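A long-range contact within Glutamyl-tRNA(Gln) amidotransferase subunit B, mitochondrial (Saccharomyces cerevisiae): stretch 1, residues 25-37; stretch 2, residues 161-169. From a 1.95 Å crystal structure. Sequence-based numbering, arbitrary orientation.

Stretch 1, residues 25-37: NTKNKLFSQSTNS
Stretch 2 (161-169) DLNRSNVPL

Stretch 1 has no regular helix or strand, and stretch 2 approaches it through a type II beta turn, Arg-164 to Val-167, closed by Val-167 N to Arg-164 O (3.2 Å), before entering a strand at Pro-168 and Leu-169. Asn-166 occupies the left-handed region of the turn (phi/psi 78/8), after Ser-165 (-65/135) and before Val-167 (-67/139) and Pro-168 (-74/138). In register, Lys-29 CA lies 4.8 Å from Val-167 CA, and Leu-30 CA 4.8 Å from Pro-168 CA; the two chains run in roughly the same sense here, and 493 Å² is buried in all.

Asn-25 stands clear of the contact. Thr-26 (chi1 p, phi/psi -67/156) points its CB toward stretch 2; its OG1 donates to Asn-28 O (2.6 Å) and lies 3.4 Å from Pro-168 CG. Lys-27 (-62/-43) is out of reach, but its O accepts from Asn-36 N (3.0 Å), drawing the segment into a loop. Asn-28 (-120/178, chi1 m) turns away, and its ND2 donates to Gln-33 OE1 (2.9 Å). A second tie across the loop joins Lys-29 N to Ser-34 O (2.9 Å).

Lys-29 (-79/-177) starts sideways and runs extended, chi1 to chi4 m, t, t, t, along the turn. Its ammonium is held by backbone carbonyls: NZ donates to Asn-163 O (2.8 Å) and Ser-165 O (2.7 Å), so its charge is met by carbonyl dipoles. Near the backbone, its CB is 3.1 Å from Asn-166 O.

Leu-30 (-75/-52; chi1 t, chi2 p) points toward stretch 2. Its N donates to Asn-166 O at 2.8 Å and 173°, a nearly straight bond, while its CB meets Pro-168 CB at 4.0 Å in an apolar contact. The proline ring is C-gamma exo. At Phe-31 (-116/17; chi1 m, chi2 -72°), N donates to Asn-166 OD1 (3.1 Å, 148°); this oxygen lies at the ring edge, near its plane. Asn-166 (chi1 t, chi2 35°) thus accepts from consecutive amides through its backbone and side-chain oxygens. Its ND2 also packs 3.3 Å from CB of Ser-32 (-151/154, chi1 t).

Gln-33 (-91/15; m, m, chi3 -61°) directs its CB away, though the end of its side chain comes nearer, and Ser-34 (-64/159, chi1 p) and Thr-35 (-68/133, chi1 m) lead the chain back. Asn-36 (-92/97; chi1 t, chi2 14°) starts sideways, but its end comes nearer: OD1 sits 3.6 Å from Val-167 CG2, and ND2 donates to Thr-26 O (2.9 Å). A water bridges the stretches, donating to Thr-35 O (2.8 Å) and Asn-163 O (2.9 Å) and accepting from Ser-37 N (3.0 Å).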

# COMPACT_ATOMS: atom_id res chain seq x y z
N ASN B 25 -27.48 0.33 -4.73
CA ASN B 25 -28.15 0.88 -3.56
C ASN B 25 -27.92 0.04 -2.30
O ASN B 25 -28.86 -0.34 -1.61
CB ASN B 25 -29.64 1.13 -3.82
CG ASN B 25 -30.35 -0.06 -4.43
OD1 ASN B 25 -31.27 0.10 -5.23
ND2 ASN B 25 -29.92 -1.26 -4.06
N THR B 26 -26.66 -0.26 -2.04
CA THR B 26 -26.27 -0.81 -0.75
C THR B 26 -26.49 0.27 0.29
O THR B 26 -26.50 1.46 -0.04
CB THR B 26 -24.78 -1.21 -0.75
OG1 THR B 26 -24.00 -0.07 -1.13
CG2 THR B 26 -24.53 -2.34 -1.73
N LYS B 27 -26.68 -0.12 1.54
CA LYS B 27 -26.90 0.85 2.60
C LYS B 27 -25.69 1.76 2.77
O LYS B 27 -25.83 2.98 2.93
CB LYS B 27 -27.21 0.14 3.92
CG LYS B 27 -27.54 1.09 5.07
CD LYS B 27 -27.92 0.31 6.32
CE LYS B 27 -26.84 -0.70 6.68
NZ LYS B 27 -27.23 -1.54 7.85
N ASN B 28 -24.50 1.18 2.73
CA ASN B 28 -23.27 1.93 2.92
C ASN B 28 -22.36 1.84 1.69
O ASN B 28 -22.70 1.17 0.72
CB ASN B 28 -22.56 1.46 4.19
CG ASN B 28 -23.41 1.68 5.43
OD1 ASN B 28 -24.17 2.65 5.50
ND2 ASN B 28 -23.30 0.78 6.40
N LYS B 29 -21.22 2.52 1.74
CA LYS B 29 -20.35 2.66 0.58
C LYS B 29 -19.49 1.42 0.33
O LYS B 29 -19.60 0.43 1.04
CB LYS B 29 -19.48 3.89 0.70
CG LYS B 29 -20.25 5.20 0.70
CD LYS B 29 -19.27 6.37 0.59
CE LYS B 29 -19.95 7.70 0.79
NZ LYS B 29 -18.96 8.80 0.57
N LEU B 30 -18.64 1.49 -0.69
CA LEU B 30 -17.90 0.32 -1.18
C LEU B 30 -16.72 -0.11 -0.28
O LEU B 30 -16.62 -1.28 0.10
CB LEU B 30 -17.41 0.57 -2.61
CG LEU B 30 -16.73 -0.61 -3.30
CD1 LEU B 30 -17.63 -1.84 -3.24
CD2 LEU B 30 -16.37 -0.28 -4.74
N PHE B 31 -15.84 0.82 0.05
CA PHE B 31 -14.67 0.49 0.87
C PHE B 31 -14.67 1.19 2.22
O PHE B 31 -13.65 1.29 2.89
CB PHE B 31 -13.38 0.78 0.09
CG PHE B 31 -13.18 -0.12 -1.09
CD1 PHE B 31 -12.84 -1.45 -0.91
CD2 PHE B 31 -13.35 0.36 -2.38
CE1 PHE B 31 -12.67 -2.29 -1.99
CE2 PHE B 31 -13.18 -0.48 -3.47
CZ PHE B 31 -12.85 -1.81 -3.27
N SER B 32 -15.84 1.69 2.61
CA SER B 32 -16.04 2.32 3.91
C SER B 32 -17.50 2.11 4.29
O SER B 32 -18.35 1.96 3.42
CB SER B 32 -15.73 3.81 3.83
OG SER B 32 -16.08 4.47 5.04
N GLN B 33 -17.79 2.10 5.59
CA GLN B 33 -19.17 1.89 6.02
C GLN B 33 -19.96 3.20 6.18
O GLN B 33 -21.04 3.21 6.78
CB GLN B 33 -19.23 1.04 7.29
CG GLN B 33 -18.95 -0.44 7.05
CD GLN B 33 -19.91 -1.04 6.03
OE1 GLN B 33 -21.12 -1.06 6.23
NE2 GLN B 33 -19.37 -1.53 4.92
N SER B 34 -19.43 4.28 5.63
CA SER B 34 -20.17 5.54 5.58
C SER B 34 -21.42 5.39 4.72
O SER B 34 -21.51 4.49 3.88
CB SER B 34 -19.28 6.67 5.05
OG SER B 34 -18.58 6.25 3.89
N THR B 35 -22.39 6.27 4.93
CA THR B 35 -23.70 6.14 4.31
C THR B 35 -23.67 6.34 2.80
O THR B 35 -23.08 7.29 2.29
CB THR B 35 -24.70 7.13 4.94
OG1 THR B 35 -24.81 6.85 6.35
CG2 THR B 35 -26.07 7.02 4.28
N ASN B 36 -24.33 5.42 2.09
CA ASN B 36 -24.57 5.57 0.67
C ASN B 36 -25.93 6.23 0.50
O ASN B 36 -26.96 5.57 0.53
CB ASN B 36 -24.54 4.19 -0.01
CG ASN B 36 -24.87 4.25 -1.49
OD1 ASN B 36 -24.87 5.32 -2.10
ND2 ASN B 36 -25.14 3.09 -2.08
N SER B 37 -25.93 7.55 0.31
CA SER B 37 -27.17 8.33 0.36
C SER B 37 -27.99 8.29 -0.93
O SER B 37 -27.45 8.38 -2.03
CB SER B 37 -26.88 9.78 0.74
OG SER B 37 -28.08 10.53 0.83
N ASP B 161 -17.76 17.97 -3.74
CA ASP B 161 -18.52 17.27 -2.71
C ASP B 161 -18.17 15.78 -2.79
O ASP B 161 -18.38 15.15 -3.83
CB ASP B 161 -20.02 17.48 -2.93
CG ASP B 161 -20.88 16.76 -1.91
OD1 ASP B 161 -22.12 16.79 -2.08
OD2 ASP B 161 -20.35 16.18 -0.94
N LEU B 162 -17.64 15.23 -1.70
CA LEU B 162 -17.18 13.85 -1.70
C LEU B 162 -18.21 12.87 -1.13
O LEU B 162 -17.88 11.71 -0.85
CB LEU B 162 -15.83 13.72 -0.96
CG LEU B 162 -14.67 14.48 -1.61
CD1 LEU B 162 -13.38 14.38 -0.79
CD2 LEU B 162 -14.44 14.01 -3.05
N ASN B 163 -19.46 13.32 -0.97
CA ASN B 163 -20.53 12.43 -0.53
C ASN B 163 -20.65 11.22 -1.46
O ASN B 163 -20.91 10.11 -1.01
CB ASN B 163 -21.89 13.15 -0.47
CG ASN B 163 -22.09 13.95 0.82
OD1 ASN B 163 -21.38 13.78 1.80
ND2 ASN B 163 -23.09 14.82 0.81
N ARG B 164 -20.45 11.44 -2.75
CA ARG B 164 -20.63 10.38 -3.74
C ARG B 164 -19.34 9.57 -3.95
O ARG B 164 -19.37 8.51 -4.56
CB ARG B 164 -21.12 10.96 -5.07
CG ARG B 164 -21.64 9.91 -6.05
CD ARG B 164 -21.91 10.51 -7.42
NE ARG B 164 -20.67 10.81 -8.14
CZ ARG B 164 -20.63 11.46 -9.30
NH1 ARG B 164 -19.46 11.68 -9.89
NH2 ARG B 164 -21.75 11.88 -9.86
N SER B 165 -18.22 10.08 -3.45
CA SER B 165 -16.97 9.36 -3.57
C SER B 165 -17.07 8.06 -2.78
O SER B 165 -17.59 8.05 -1.67
CB SER B 165 -15.80 10.19 -3.05
OG SER B 165 -14.57 9.59 -3.37
N ASN B 166 -16.61 6.97 -3.39
CA ASN B 166 -16.59 5.65 -2.75
C ASN B 166 -17.96 4.94 -2.74
O ASN B 166 -18.11 3.89 -2.12
CB ASN B 166 -15.96 5.74 -1.35
CG ASN B 166 -15.62 4.39 -0.78
OD1 ASN B 166 -15.23 3.47 -1.50
ND2 ASN B 166 -15.77 4.26 0.53
N VAL B 167 -18.94 5.51 -3.43
CA VAL B 167 -20.21 4.83 -3.67
C VAL B 167 -19.96 3.64 -4.60
O VAL B 167 -19.18 3.75 -5.54
CB VAL B 167 -21.25 5.81 -4.28
CG1 VAL B 167 -22.42 5.07 -4.94
CG2 VAL B 167 -21.74 6.80 -3.22
N PRO B 168 -20.60 2.48 -4.33
CA PRO B 168 -20.32 1.31 -5.17
C PRO B 168 -20.97 1.41 -6.55
O PRO B 168 -22.12 1.82 -6.67
CB PRO B 168 -20.95 0.15 -4.39
CG PRO B 168 -21.39 0.71 -3.08
CD PRO B 168 -21.56 2.18 -3.26
N LEU B 169 -20.22 1.02 -7.57
CA LEU B 169 -20.73 0.92 -8.93
C LEU B 169 -20.50 -0.49 -9.46
O LEU B 169 -19.57 -1.17 -9.03
CB LEU B 169 -19.98 1.90 -9.86
CG LEU B 169 -19.97 3.39 -9.52
CD1 LEU B 169 -19.05 4.15 -10.48
CD2 LEU B 169 -21.37 3.92 -9.61
O HOH W 1 -23.40 9.13 0.22